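CT263 (Chlamydia trachomatis, PDB 4QAS) is a nucleosidase of the MTAN family that probably hydrolyses the N-glycosidic bond of an intermediate in the futalosine route to menaquinone. Local coordinates at residues N34-H39 with L45-L50; S95-T100 with E106-V111; I85-T90 with Q173-N178; S63-G68 with A148-L153. The protein carries 1 engineered substitution. All coordinates share one frame; numbering follows the deposited sequence. Where two conformers were deposited one is given.

In the fold
Interactions 1 and 2 are antiparallel hairpins in the same curled mixed sheet, on opposite sides of the chain's centre, their centres about 26 Å apart. Both are knit by backbone hydrogen bonds and partly buried, but interaction 1 has aromatic and aliphatic side chains on one face and, on the other, an aspartate held by a threonine beside a Phe-Met pair, whereas interaction 2 turns a row of glutamates outward. The other two join loops to helices with little polar help: interaction 3 is a surface contact of three hydrophobic side chains, and interaction 4 adds a bridging water. Interaction 4 touches both hairpins, through Met48 against Pro66 and through Ala148 and Lys149 against Val96, Leu109 and Val111.

Interaction 1: N34-H39 with L45-L50; sequences NFYTYH and LDVMVL
The Phe35 ring carries Met48 on one face, with the methyl CE 3.9 Å from the ring centroid and only 5° off the normal, a CH-pi contact that brings SD into a Met-aromatic arrangement. At the ring edge sit Val47 O and the carboxylate of Asp46: Phe35 CE2 is 3.6 Å from Asp46 OD2, and the ring and carboxylate planes are 73° apart. Phe35 gets there by tucking CG between its own backbone N and carbonyl carbon (chi1 67°). On the other side of the sheet, Tyr36 turns its edge to Val47 O and Val49 CG2, while the Tyr38 ring meets Leu45 CD2 obliquely.

The backbones form the antiparallel hairpin of strands 36-40 and 43-49. Tyr38 and Leu45 make a hydrogen-bonded pair, with Leu45 N 2.8 Å from Tyr38 O. In the other such pair, Val47 N reaches Tyr36 O at 2.9 Å, but the return bond from Tyr36 N to Val47 O is weak at 3.4 Å. Strand 7-13 continues the sheet beyond Asp46 and Met48.

Between these pairs Thr37 and Asp46 lie side by side, and Thr37 OG1 donates to Asp46 OD1 at 2.7 Å. Asp46 OD2 bonds to Tyr69 OH, so each carboxylate oxygen has a hydroxyl partner. Together with the electropositive rim of Phe35, this would probably help the buried aspartate to keep its negative charge.

Interaction 2: S95-T100 with E106-V111; sequences SVKELT and EEELEV
Ser95 and Glu108 meet across an antiparallel beta hairpin formed by the end of strand 90-99 and strand 106-110. Its packed part is where Ser95, Val96 and Val111 are buried; the solvent side is the outer strand, along which Glu106, Glu107, Glu108 and Glu110 are exposed. Ser95 OG donates to Glu108 OE1 at 2.8 Å, and Glu108 OE1 takes it on its anti lone pair, away from OE2. Glu108 can reach this far because its chain is fully extended. Next to it, Val96 and Leu109 form a hydrogen-bonded pair that is nearly straight in both directions: Val96 N to Leu109 O is 2.9 Å, with 168° at the hydrogen. On their face of the sheet Leu109 packs on Phe145 of helix 144-153.

Among the glutamates, Glu107 N donates to Glu98 O at 3.1 Å, in the carbonyl plane. The return N-H from Glu98 is bent to 130°, and its nitrogen lies above the carbonyl plane of Glu107. These two side chains touch through aliphatic carbons, Glu98 CB to Glu107 CG at 3.6 Å, while Glu98 OE1 and Glu107 OE2 stay 5.2 Å apart; Glu107 is poorly ordered. On the other face Leu99 CD1 rests on Glu106 CG at 3.5 Å. The lysine crosses the glutamates mostly with its methylenes: Lys97 CG lies 3.5 Å from Glu108 CG, while Lys97 NZ and Glu106 OE2 form only a long salt bridge of 3.9 Å.

Interaction 3: I85-T90 with Q173-N178; sequences IPLLKT and QDFLKN
Phe175 gives up more surface here than any other residue, and two consecutive leucines take it up in different ways. Leu87 comes from the opposite direction and sets CD1 over one face of the ring, 4.0 Å from the centroid and 21° off the normal. This is a CH-pi contact displaced toward the rim, closest at Phe175 CD2, which lies 3.7 Å from Leu87 CD1. Leu88 approaches the edge instead: its CD1 lies in the ring plane, 3.8 Å from Phe175 CZ.

Both leucines have CG beside the backbone N, yet they reach different parts of the ring because the chain turns sharply between them. Leu88 takes the left-handed helical conformation, with phi at +64°. On the helix side, Phe175 turns CG directly away from its own N (chi1 -169°), which sends the ring out from helix 173-178 toward the loop. The contact is purely apolar and stays near the surface; a sulfate ion, probably from the crystallisation liquor, lies about 4 Å from the Leu88 side chain.

The loop belongs to the link between strands 71-80 and 90-99, and it is fastened to strand 158-167 by Ser164, whose OG bonds to Pro86 O and Lys89 N. Leu87 also packs on Tyr167 of that strand, Leu88 leans on Lys182 and Leu183 of helix 180-197, and Leu176 touches the engineered Asn166 of strand 158-167.

Interaction 4: S63-G68 with A148-L153; sequences SPPPSG and AKQASL
Gln150 and Leu153, one helical turn apart, are the residues of segment 148-153 of helix 144-153 that meet the loop 63-68, and Pro65 lies against both. Followed from its start, the segment first turns Ala148 inward, to Met160 and Val111. Lys149 then offers its carbonyl O to the hydroxyl of Ser152 further on, so that polar contact stays within the segment.

Gln150 does most of the work. Its chain bends at chi2 (-53°), which folds the amide back toward Ser63. Gln150 NE2 donates to the carbonyl O of Leu62, just before the loop segment, and to a water at 2.9 Å that is also hydrogen-bonded to Ser63 OG at 2.8 Å. The amide nitrogen of this buried side chain thus has two acceptors, and beside them Ser63 CB packs at 4.0 Å from Gln150 NE2. The backbone of the same residue joins in: Gln150 O, which accepts the N-H of Leu153, has Pro65 CB at 3.7 Å.

The architecture is that of a helix packed on the mixed sheet of an alpha/beta fold, consistent with the nucleosidase fold of MTAN relatives. The loop comes just before strand 71-80, and its run of three prolines opens with a cis peptide bond ahead of Pro64. Ala151 points away from the loop and packs on Trp72 of that strand and on Cys158; Pro65 and Pro66 touch the same tryptophan. Last comes Leu153, crossing Pro65 at about a right angle, with its CB 4.0 Å from Pro65 CG and its CD1 4.2 Å from that same carbon.

Interaction 1: N34-H39 with L45-L50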
loop_
_atom_site.group_PDB
_atom_site.type_symbol
_atom_site.label_atom_id
_atom_site.label_comp_id
_atom_site.label_asym_id
_atom_site.label_seq_id
_atom_site.Cartn_x
_atom_site.Cartn_y
_atom_site.Cartn_z
ATOM N N ASN A 34 9.260 -15.811 15.352
ATOM C CA ASN A 34 9.550 -16.198 13.979
ATOM C C ASN A 34 8.416 -15.846 13.025
ATOM O O ASN A 34 8.219 -16.535 12.012
ATOM C CB ASN A 34 9.878 -17.694 13.901
ATOM C CG ASN A 34 10.761 -18.038 12.727
ATOM O OD1 ASN A 34 11.182 -17.163 11.981
ATOM N ND2 ASN A 34 11.065 -19.325 12.573
ATOM N N PHE A 35 7.658 -14.782 13.306
ATOM C CA PHE A 35 6.697 -14.270 12.334
ATOM C C PHE A 35 6.754 -12.746 12.306
ATOM O O PHE A 35 7.412 -12.122 13.130
ATOM C CB PHE A 35 5.275 -14.840 12.515
ATOM C CG PHE A 35 4.580 -14.409 13.774
ATOM C CD1 PHE A 35 4.731 -15.128 14.952
ATOM C CD2 PHE A 35 3.750 -13.299 13.775
ATOM C CE1 PHE A 35 4.076 -14.733 16.110
ATOM C CE2 PHE A 35 3.089 -12.903 14.914
ATOM C CZ PHE A 35 3.253 -13.618 16.091
ATOM N N TYR A 36 6.056 -12.149 11.336
ATOM C CA TYR A 36 6.198 -10.718 11.082
ATOM C C TYR A 36 5.174 -9.897 11.840
ATOM O O TYR A 36 4.008 -10.274 11.946
ATOM C CB TYR A 36 5.997 -10.388 9.615
ATOM C CG TYR A 36 6.812 -11.189 8.673
ATOM C CD1 TYR A 36 8.081 -10.794 8.343
ATOM C CD2 TYR A 36 6.291 -12.325 8.064
ATOM C CE1 TYR A 36 8.840 -11.518 7.447
ATOM C CE2 TYR A 36 7.037 -13.054 7.170
ATOM C CZ TYR A 36 8.312 -12.644 6.868
ATOM O OH TYR A 36 9.053 -13.377 5.970
ATOM N N THR A 37 5.614 -8.742 12.334
ATOM C CA THR A 37 4.748 -7.889 13.134
ATOM C C THR A 37 5.058 -6.428 12.850
ATOM O O THR A 37 6.204 -6.058 12.572
ATOM C CB THR A 37 4.945 -8.198 14.620
ATOM O OG1 THR A 37 3.943 -7.517 15.389
ATOM C CG2 THR A 37 6.347 -7.788 15.099
ATOM N N TYR A 38 4.017 -5.605 12.975
ATOM C CA TYR A 38 4.122 -4.162 12.813
ATOM C C TYR A 38 3.010 -3.558 13.645
ATOM O O TYR A 38 1.926 -4.136 13.733
ATOM C CB TYR A 38 3.901 -3.800 11.341
ATOM C CG TYR A 38 3.763 -2.318 11.084
ATOM C CD1 TYR A 38 4.842 -1.479 11.263
ATOM C CD2 TYR A 38 2.569 -1.770 10.639
ATOM C CE1 TYR A 38 4.752 -0.107 11.028
ATOM C CE2 TYR A 38 2.474 -0.394 10.390
ATOM C CZ TYR A 38 3.560 0.409 10.589
ATOM O OH TYR A 38 3.451 1.764 10.337
ATOM N N HIS A 39 3.261 -2.419 14.265
ATOM C CA HIS A 39 2.199 -1.730 14.985
ATOM C C HIS A 39 2.343 -0.228 14.801
ATOM O O HIS A 39 3.447 0.299 14.664
ATOM C CB HIS A 39 2.186 -2.092 16.467
ATOM C CG HIS A 39 3.373 -1.578 17.215
ATOM N ND1 HIS A 39 3.359 -0.382 17.901
ATOM C CD2 HIS A 39 4.619 -2.083 17.363
ATOM C CE1 HIS A 39 4.544 -0.179 18.449
ATOM N NE2 HIS A 39 5.328 -1.195 18.138
ATOM N N LEU A 45 -0.610 -5.264 13.395
ATOM C CA LEU A 45 -0.717 -5.993 12.149
ATOM C C LEU A 45 0.328 -7.102 12.152
ATOM O O LEU A 45 1.530 -6.815 12.100
ATOM C CB LEU A 45 -0.494 -5.023 10.988
ATOM C CG LEU A 45 -0.760 -5.560 9.612
ATOM C CD1 LEU A 45 -2.224 -5.970 9.460
ATOM C CD2 LEU A 45 -0.365 -4.468 8.612
ATOM N N ASP A 46 -0.118 -8.360 12.199
ATOM C CA ASP A 46 0.783 -9.501 12.190
ATOM C C ASP A 46 0.557 -10.264 10.897
ATOM O O ASP A 46 -0.543 -10.251 10.334
ATOM C CB ASP A 46 0.532 -10.415 13.393
ATOM C CG ASP A 46 0.987 -9.807 14.719
ATOM O OD1 ASP A 46 1.714 -8.784 14.692
ATOM O OD2 ASP A 46 0.601 -10.376 15.753
ATOM N N VAL A 47 1.603 -10.951 10.436
ATOM C CA VAL A 47 1.521 -11.736 9.207
ATOM C C VAL A 47 2.075 -13.116 9.466
ATOM O O VAL A 47 3.199 -13.252 9.958
ATOM C CB VAL A 47 2.300 -11.069 8.061
ATOM C CG1 VAL A 47 2.216 -11.925 6.807
ATOM C CG2 VAL A 47 1.737 -9.719 7.779
ATOM N N MET A 48 1.308 -14.138 9.093
ATOM C CA MET A 48 1.770 -15.518 9.076
ATOM C C MET A 48 1.713 -16.076 7.668
ATOM O O MET A 48 0.774 -15.820 6.922
ATOM C CB MET A 48 0.911 -16.345 9.989
ATOM C CG MET A 48 1.177 -15.958 11.412
ATOM S SD MET A 48 0.191 -16.840 12.611
ATOM C CE MET A 48 0.699 -16.030 14.129
ATOM N N VAL A 49 2.729 -16.846 7.322
ATOM C CA VAL A 49 2.842 -17.505 6.025
ATOM C C VAL A 49 2.834 -19.009 6.298
ATOM O O VAL A 49 3.704 -19.519 7.016
ATOM C CB VAL A 49 4.131 -17.080 5.310
ATOM C CG1 VAL A 49 4.223 -17.769 3.946
ATOM C CG2 VAL A 49 4.175 -15.574 5.141
ATOM N N LEU A 50 1.849 -19.723 5.743
ATOM C CA LEU A 50 1.619 -21.108 6.162
ATOM C C LEU A 50 2.713 -22.050 5.687
ATOM O O LEU A 50 3.163 -22.909 6.438
ATOM C CB LEU A 50 0.256 -21.612 5.678
ATOM C CG LEU A 50 -0.937 -20.845 6.240
ATOM C CD1 LEU A 50 -2.223 -21.425 5.700
ATOM C CD2 LEU A 50 -0.951 -20.886 7.770
#

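Interaction 2: S95-T100 with E106-V111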
loop_
_atom_site.group_PDB
_atom_site.type_symbol
_atom_site.label_atom_id
_atom_site.label_comp_id
_atom_site.label_asym_id
_atom_site.label_seq_id
_atom_site.Cartn_x
_atom_site.Cartn_y
_atom_site.Cartn_z
ATOM N N SER A 95 -18.586 -17.509 0.815
ATOM C CA SER A 95 -18.502 -18.803 1.470
ATOM C C SER A 95 -17.379 -19.593 0.826
ATOM O O SER A 95 -17.027 -19.384 -0.336
ATOM C CB SER A 95 -19.827 -19.569 1.426
ATOM O OG SER A 95 -20.043 -20.074 0.133
ATOM N N VAL A 96 -16.806 -20.485 1.620
ATOM C CA VAL A 96 -15.739 -21.356 1.182
ATOM C C VAL A 96 -16.147 -22.800 1.455
ATOM O O VAL A 96 -16.656 -23.119 2.546
ATOM C CB VAL A 96 -14.405 -20.985 1.852
ATOM C CG1 VAL A 96 -14.506 -21.020 3.376
ATOM C CG2 VAL A 96 -13.294 -21.855 1.324
ATOM N N LYS A 97 -15.948 -23.655 0.471
ATOM C CA LYS A 97 -16.262 -25.079 0.556
ATOM C C LYS A 97 -14.957 -25.846 0.472
ATOM O O LYS A 97 -14.156 -25.589 -0.429
ATOM C CB LYS A 97 -17.076 -25.521 -0.670
ATOM C CG LYS A 97 -18.496 -25.017 -0.804
ATOM C CD LYS A 97 -19.198 -25.707 -1.988
ATOM C CE LYS A 97 -18.492 -25.432 -3.318
ATOM N NZ LYS A 97 -19.169 -26.048 -4.495
ATOM N N GLU A 98 -14.745 -26.809 1.366
ATOM C CA GLU A 98 -13.723 -27.828 1.148
ATOM C C GLU A 98 -14.383 -28.954 0.376
ATOM O O GLU A 98 -15.485 -29.405 0.733
ATOM C CB GLU A 98 -13.165 -28.359 2.464
ATOM C CG GLU A 98 -12.036 -29.400 2.304
ATOM C CD GLU A 98 -10.688 -28.788 1.903
ATOM O OE1 GLU A 98 -10.366 -27.682 2.376
ATOM O OE2 GLU A 98 -9.939 -29.412 1.118
ATOM N N LEU A 99 -13.713 -29.436 -0.648
ATOM C CA LEU A 99 -14.225 -30.537 -1.434
ATOM C C LEU A 99 -13.188 -31.651 -1.441
ATOM O O LEU A 99 -12.002 -31.407 -1.709
ATOM C CB LEU A 99 -14.507 -30.075 -2.859
ATOM C CG LEU A 99 -14.922 -31.131 -3.858
ATOM C CD1 LEU A 99 -16.242 -31.765 -3.499
ATOM C CD2 LEU A 99 -15.016 -30.511 -5.256
ATOM N N THR A 100 -13.652 -32.887 -1.182
ATOM C CA THR A 100 -12.865 -34.116 -1.264
ATOM C C THR A 100 -13.259 -34.853 -2.538
ATOM O O THR A 100 -14.323 -35.489 -2.584
ATOM C CB THR A 100 -13.114 -35.000 -0.033
ATOM O OG1 THR A 100 -12.694 -34.277 1.127
ATOM C CG2 THR A 100 -12.341 -36.310 -0.134
ATOM N N GLU A 106 -18.410 -32.659 0.968
ATOM C CA GLU A 106 -18.087 -31.253 1.100
ATOM C C GLU A 106 -18.423 -30.769 2.497
ATOM O O GLU A 106 -19.281 -31.323 3.196
ATOM C CB GLU A 106 -18.917 -30.376 0.126
ATOM C CG GLU A 106 -18.813 -30.718 -1.339
ATOM C CD GLU A 106 -19.599 -29.747 -2.218
ATOM O OE1 GLU A 106 -20.392 -28.950 -1.672
ATOM O OE2 GLU A 106 -19.420 -29.776 -3.452
ATOM N N GLU A 107 -17.722 -29.731 2.907
ATOM C CA GLU A 107 -18.111 -28.910 4.030
ATOM C C GLU A 107 -18.094 -27.477 3.519
ATOM O O GLU A 107 -17.490 -27.186 2.476
ATOM C CB GLU A 107 -17.170 -29.118 5.227
ATOM C CG GLU A 107 -15.689 -29.129 4.890
ATOM C CD GLU A 107 -14.823 -29.523 6.082
ATOM O OE1 GLU A 107 -15.342 -29.544 7.219
ATOM O OE2 GLU A 107 -13.622 -29.805 5.882
ATOM N N GLU A 108 -18.777 -26.587 4.211
ATOM C CA GLU A 108 -18.871 -25.214 3.735
ATOM C C GLU A 108 -19.068 -24.282 4.907
ATOM O O GLU A 108 -19.823 -24.597 5.836
ATOM C CB GLU A 108 -20.026 -25.053 2.733
ATOM C CG GLU A 108 -20.047 -23.699 2.037
ATOM C CD GLU A 108 -21.190 -23.558 1.028
ATOM O OE1 GLU A 108 -21.408 -22.447 0.501
ATOM O OE2 GLU A 108 -21.886 -24.569 0.785
ATOM N N LEU A 109 -18.387 -23.139 4.874
ATOM C CA LEU A 109 -18.521 -22.107 5.877
ATOM C C LEU A 109 -18.670 -20.748 5.231
ATOM O O LEU A 109 -17.974 -20.424 4.261
ATOM C CB LEU A 109 -17.316 -22.063 6.792
ATOM C CG LEU A 109 -17.185 -23.196 7.803
ATOM C CD1 LEU A 109 -15.811 -23.059 8.466
ATOM C CD2 LEU A 109 -18.298 -23.196 8.819
ATOM N N GLU A 110 -19.540 -19.933 5.802
ATOM C CA GLU A 110 -19.623 -18.541 5.419
ATOM C C GLU A 110 -18.387 -17.795 5.919
ATOM O O GLU A 110 -17.823 -18.105 6.976
ATOM C CB GLU A 110 -20.869 -17.898 6.021
ATOM C CG GLU A 110 -21.325 -16.656 5.274
ATOM C CD GLU A 110 -21.977 -16.984 3.925
ATOM O OE1 GLU A 110 -22.258 -16.038 3.150
ATOM O OE2 GLU A 110 -22.262 -18.165 3.671
ATOM N N VAL A 111 -17.970 -16.801 5.135
ATOM C CA VAL A 111 -16.910 -15.912 5.577
ATOM C C VAL A 111 -17.393 -14.486 5.401
ATOM O O VAL A 111 -18.376 -14.198 4.716
ATOM C CB VAL A 111 -15.544 -16.142 4.898
ATOM C CG1 VAL A 111 -14.848 -17.365 5.471
ATOM C CG2 VAL A 111 -15.728 -16.302 3.432
#

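Interaction 3: I85-T90 with Q173-N178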
loop_
_atom_site.group_PDB
_atom_site.type_symbol
_atom_site.label_atom_id
_atom_site.label_comp_id
_atom_site.label_asym_id
_atom_site.label_seq_id
_atom_site.Cartn_x
_atom_site.Cartn_y
_atom_site.Cartn_z
ATOM N N ILE A 85 -14.707 -15.389 -15.150
ATOM C CA ILE A 85 -13.886 -14.697 -14.156
ATOM C C ILE A 85 -12.629 -14.201 -14.864
ATOM O O ILE A 85 -11.819 -15.033 -15.300
ATOM C CB ILE A 85 -13.513 -15.661 -13.021
ATOM C CG1 ILE A 85 -14.773 -16.092 -12.270
ATOM C CG2 ILE A 85 -12.502 -15.034 -12.063
ATOM C CD1 ILE A 85 -14.573 -17.260 -11.317
ATOM N N PRO A 86 -12.424 -12.896 -15.006
ATOM C CA PRO A 86 -11.178 -12.422 -15.595
ATOM C C PRO A 86 -10.032 -12.670 -14.626
ATOM O O PRO A 86 -10.244 -12.781 -13.417
ATOM C CB PRO A 86 -11.418 -10.920 -15.784
ATOM C CG PRO A 86 -12.341 -10.581 -14.679
ATOM C CD PRO A 86 -13.246 -11.781 -14.497
ATOM N N LEU A 87 -8.815 -12.781 -15.151
ATOM C CA LEU A 87 -7.628 -12.893 -14.311
ATOM C C LEU A 87 -7.193 -11.535 -13.749
ATOM O O LEU A 87 -7.579 -10.468 -14.236
ATOM C CB LEU A 87 -6.476 -13.530 -15.082
ATOM C CG LEU A 87 -6.795 -14.905 -15.670
ATOM C CD1 LEU A 87 -5.529 -15.531 -16.177
ATOM C CD2 LEU A 87 -7.445 -15.810 -14.637
ATOM N N LEU A 88 -6.373 -11.592 -12.689
ATOM C CA LEU A 88 -5.826 -10.392 -12.043
ATOM C C LEU A 88 -6.915 -9.540 -11.416
ATOM O O LEU A 88 -6.761 -8.321 -11.279
ATOM C CB LEU A 88 -4.946 -9.563 -12.980
ATOM C CG LEU A 88 -3.601 -10.234 -13.211
ATOM C CD1 LEU A 88 -2.939 -9.665 -14.445
ATOM C CD2 LEU A 88 -2.703 -10.041 -12.011
ATOM N N LYS A 89 -8.017 -10.156 -11.015
ATOM C CA LYS A 89 -9.132 -9.461 -10.385
ATOM C C LYS A 89 -9.260 -9.923 -8.938
ATOM O O LYS A 89 -9.204 -11.121 -8.649
ATOM C CB LYS A 89 -10.432 -9.727 -11.130
ATOM C CG LYS A 89 -11.620 -8.976 -10.588
ATOM C CD LYS A 89 -12.790 -8.995 -11.525
ATOM C CE LYS A 89 -13.987 -8.351 -10.898
ATOM N NZ LYS A 89 -13.800 -6.897 -10.692
ATOM N N THR A 90 -9.450 -8.980 -8.032
ATOM C CA THR A 90 -9.517 -9.246 -6.611
ATOM C C THR A 90 -10.969 -9.371 -6.184
ATOM O O THR A 90 -11.783 -8.499 -6.494
ATOM C CB THR A 90 -8.841 -8.100 -5.874
ATOM O OG1 THR A 90 -7.563 -7.866 -6.483
ATOM C CG2 THR A 90 -8.719 -8.429 -4.407
ATOM N N GLN A 173 -1.374 -22.866 -16.303
ATOM C CA GLN A 173 -0.494 -22.742 -15.144
ATOM C C GLN A 173 0.640 -21.747 -15.380
ATOM O O GLN A 173 1.135 -21.144 -14.424
ATOM C CB GLN A 173 0.092 -24.103 -14.761
ATOM C CG GLN A 173 -0.941 -25.157 -14.383
ATOM C CD GLN A 173 -1.828 -24.728 -13.229
ATOM O OE1 GLN A 173 -1.346 -24.337 -12.155
ATOM N NE2 GLN A 173 -3.140 -24.771 -13.450
ATOM N N ASP A 174 1.066 -21.549 -16.623
ATOM C CA ASP A 174 2.195 -20.663 -16.879
ATOM C C ASP A 174 1.899 -19.238 -16.442
ATOM O O ASP A 174 2.797 -18.529 -15.967
ATOM C CB ASP A 174 2.545 -20.680 -18.366
ATOM C CG ASP A 174 3.417 -21.860 -18.751
ATOM O OD1 ASP A 174 4.238 -22.291 -17.916
ATOM O OD2 ASP A 174 3.278 -22.359 -19.889
ATOM N N PHE A 175 0.649 -18.803 -16.567
ATOM C CA PHE A 175 0.316 -17.445 -16.159
ATOM C C PHE A 175 0.559 -17.243 -14.666
ATOM O O PHE A 175 1.095 -16.208 -14.244
ATOM C CB PHE A 175 -1.130 -17.107 -16.507
ATOM C CG PHE A 175 -1.448 -15.658 -16.358
ATOM C CD1 PHE A 175 -1.228 -14.781 -17.404
ATOM C CD2 PHE A 175 -1.941 -15.159 -15.170
ATOM C CE1 PHE A 175 -1.517 -13.434 -17.265
ATOM C CE2 PHE A 175 -2.201 -13.818 -15.026
ATOM C CZ PHE A 175 -2.005 -12.957 -16.073
ATOM N N LEU A 176 0.177 -18.224 -13.845
ATOM C CA LEU A 176 0.475 -18.176 -12.417
ATOM C C LEU A 176 1.975 -18.116 -12.182
ATOM O O LEU A 176 2.462 -17.279 -11.416
ATOM C CB LEU A 176 -0.129 -19.416 -11.749
ATOM C CG LEU A 176 0.290 -19.692 -10.298
ATOM C CD1 LEU A 176 -0.061 -18.548 -9.354
ATOM C CD2 LEU A 176 -0.351 -20.987 -9.828
ATOM N N LYS A 177 2.728 -18.968 -12.870
ATOM C CA LYS A 177 4.172 -19.004 -12.695
ATOM C C LYS A 177 4.807 -17.651 -12.987
ATOM O O LYS A 177 5.773 -17.262 -12.324
ATOM C CB LYS A 177 4.751 -20.067 -13.621
ATOM C CG LYS A 177 6.274 -20.094 -13.670
ATOM C CD LYS A 177 6.788 -21.107 -14.679
ATOM C CE LYS A 177 8.304 -21.226 -14.621
ATOM N NZ LYS A 177 8.808 -22.317 -15.498
ATOM N N ASN A 178 4.290 -16.926 -13.980
ATOM C CA ASN A 178 4.947 -15.738 -14.505
ATOM C C ASN A 178 4.416 -14.429 -13.946
ATOM O O ASN A 178 4.973 -13.372 -14.264
ATOM C CB ASN A 178 4.816 -15.695 -16.024
ATOM C CG ASN A 178 5.582 -16.799 -16.710
ATOM O OD1 ASN A 178 6.625 -17.241 -16.232
ATOM N ND2 ASN A 178 5.058 -17.259 -17.839
#

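Interaction 4: S63-G68 with A148-L153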
loop_
_atom_site.group_PDB
_atom_site.type_symbol
_atom_site.label_atom_id
_atom_site.label_comp_id
_atom_site.label_asym_id
_atom_site.label_seq_id
_atom_site.Cartn_x
_atom_site.Cartn_y
_atom_site.Cartn_z
ATOM N N SER A 63 -2.473 -24.646 14.057
ATOM C CA SER A 63 -3.048 -25.484 15.082
ATOM C C SER A 63 -2.007 -25.627 16.189
ATOM O O SER A 63 -0.914 -26.142 15.931
ATOM C CB SER A 63 -3.391 -26.847 14.505
ATOM O OG SER A 63 -3.958 -27.674 15.502
ATOM N N PRO A 64 -2.314 -25.147 17.416
ATOM C CA PRO A 64 -3.551 -24.448 17.790
ATOM C C PRO A 64 -3.649 -23.104 17.091
ATOM O O PRO A 64 -2.622 -22.514 16.738
ATOM C CB PRO A 64 -3.404 -24.237 19.300
ATOM C CG PRO A 64 -1.954 -24.249 19.549
ATOM C CD PRO A 64 -1.351 -25.183 18.532
ATOM N N PRO A 65 -4.875 -22.638 16.847
ATOM C CA PRO A 65 -5.035 -21.382 16.135
ATOM C C PRO A 65 -4.564 -20.219 16.985
ATOM O O PRO A 65 -4.696 -20.232 18.222
ATOM C CB PRO A 65 -6.551 -21.312 15.879
ATOM C CG PRO A 65 -7.145 -22.125 16.908
ATOM C CD PRO A 65 -6.172 -23.223 17.220
ATOM N N PRO A 66 -3.993 -19.189 16.367
ATOM C CA PRO A 66 -3.621 -17.982 17.109
ATOM C C PRO A 66 -4.821 -17.376 17.823
ATOM O O PRO A 66 -5.882 -17.170 17.233
ATOM C CB PRO A 66 -3.102 -17.052 16.007
ATOM C CG PRO A 66 -2.651 -17.956 14.938
ATOM C CD PRO A 66 -3.576 -19.114 14.960
ATOM N N SER A 67 -4.628 -17.041 19.083
ATOM C CA SER A 67 -5.667 -16.420 19.888
ATOM C C SER A 67 -5.440 -14.910 19.956
ATOM O O SER A 67 -4.343 -14.402 19.697
ATOM C CB SER A 67 -5.650 -17.006 21.299
ATOM O OG SER A 67 -4.384 -16.779 21.892
ATOM N N GLY A 68 -6.519 -14.194 20.257
ATOM C CA GLY A 68 -6.435 -12.809 20.670
ATOM C C GLY A 68 -6.646 -11.780 19.583
ATOM O O GLY A 68 -6.701 -10.586 19.899
ATOM N N ALA A 148 -10.528 -20.689 7.470
ATOM C CA ALA A 148 -11.823 -20.274 8.012
ATOM C C ALA A 148 -12.259 -21.188 9.144
ATOM O O ALA A 148 -12.845 -20.736 10.139
ATOM C CB ALA A 148 -12.889 -20.282 6.925
ATOM N N LYS A 149 -12.031 -22.496 9.001
ATOM C CA LYS A 149 -12.425 -23.421 10.057
ATOM C C LYS A 149 -11.592 -23.206 11.313
ATOM O O LYS A 149 -12.127 -23.224 12.428
ATOM C CB LYS A 149 -12.312 -24.857 9.558
ATOM C CG LYS A 149 -12.693 -25.907 10.587
ATOM C CD LYS A 149 -14.165 -25.788 10.979
ATOM C CE LYS A 149 -14.614 -26.928 11.887
ATOM N NZ LYS A 149 -13.829 -26.980 13.149
ATOM N N GLN A 150 -10.287 -22.965 11.158
ATOM C CA GLN A 150 -9.464 -22.666 12.329
ATOM C C GLN A 150 -9.904 -21.368 12.996
ATOM O O GLN A 150 -9.911 -21.274 14.226
ATOM C CB GLN A 150 -7.976 -22.632 11.965
ATOM C CG GLN A 150 -7.405 -23.974 11.504
ATOM C CD GLN A 150 -7.680 -25.076 12.492
ATOM O OE1 GLN A 150 -8.631 -25.840 12.337
ATOM N NE2 GLN A 150 -6.859 -25.161 13.529
ATOM N N ALA A 151 -10.307 -20.365 12.207
ATOM C CA ALA A 151 -10.801 -19.117 12.790
ATOM C C ALA A 151 -12.031 -19.369 13.654
ATOM O O ALA A 151 -12.202 -18.738 14.703
ATOM C CB ALA A 151 -11.129 -18.115 11.677
ATOM N N SER A 152 -12.893 -20.295 13.229
ATOM C CA SER A 152 -14.089 -20.603 14.015
ATOM C C SER A 152 -13.738 -21.119 15.411
ATOM O O SER A 152 -14.537 -20.980 16.346
ATOM C CB SER A 152 -14.951 -21.620 13.268
ATOM O OG SER A 152 -14.441 -22.929 13.437
ATOM N N LEU A 153 -12.548 -21.693 15.586
ATOM C CA LEU A 153 -12.173 -22.269 16.872
ATOM C C LEU A 153 -11.878 -21.205 17.921
ATOM O O LEU A 153 -12.021 -21.470 19.119
ATOM C CB LEU A 153 -10.951 -23.176 16.721
ATOM C CG LEU A 153 -11.091 -24.479 15.924
ATOM C CD1 LEU A 153 -9.751 -25.212 15.887
ATOM C CD2 LEU A 153 -12.150 -25.382 16.514
HETATM O O HOH W 1 -6.623 -26.923 15.857
#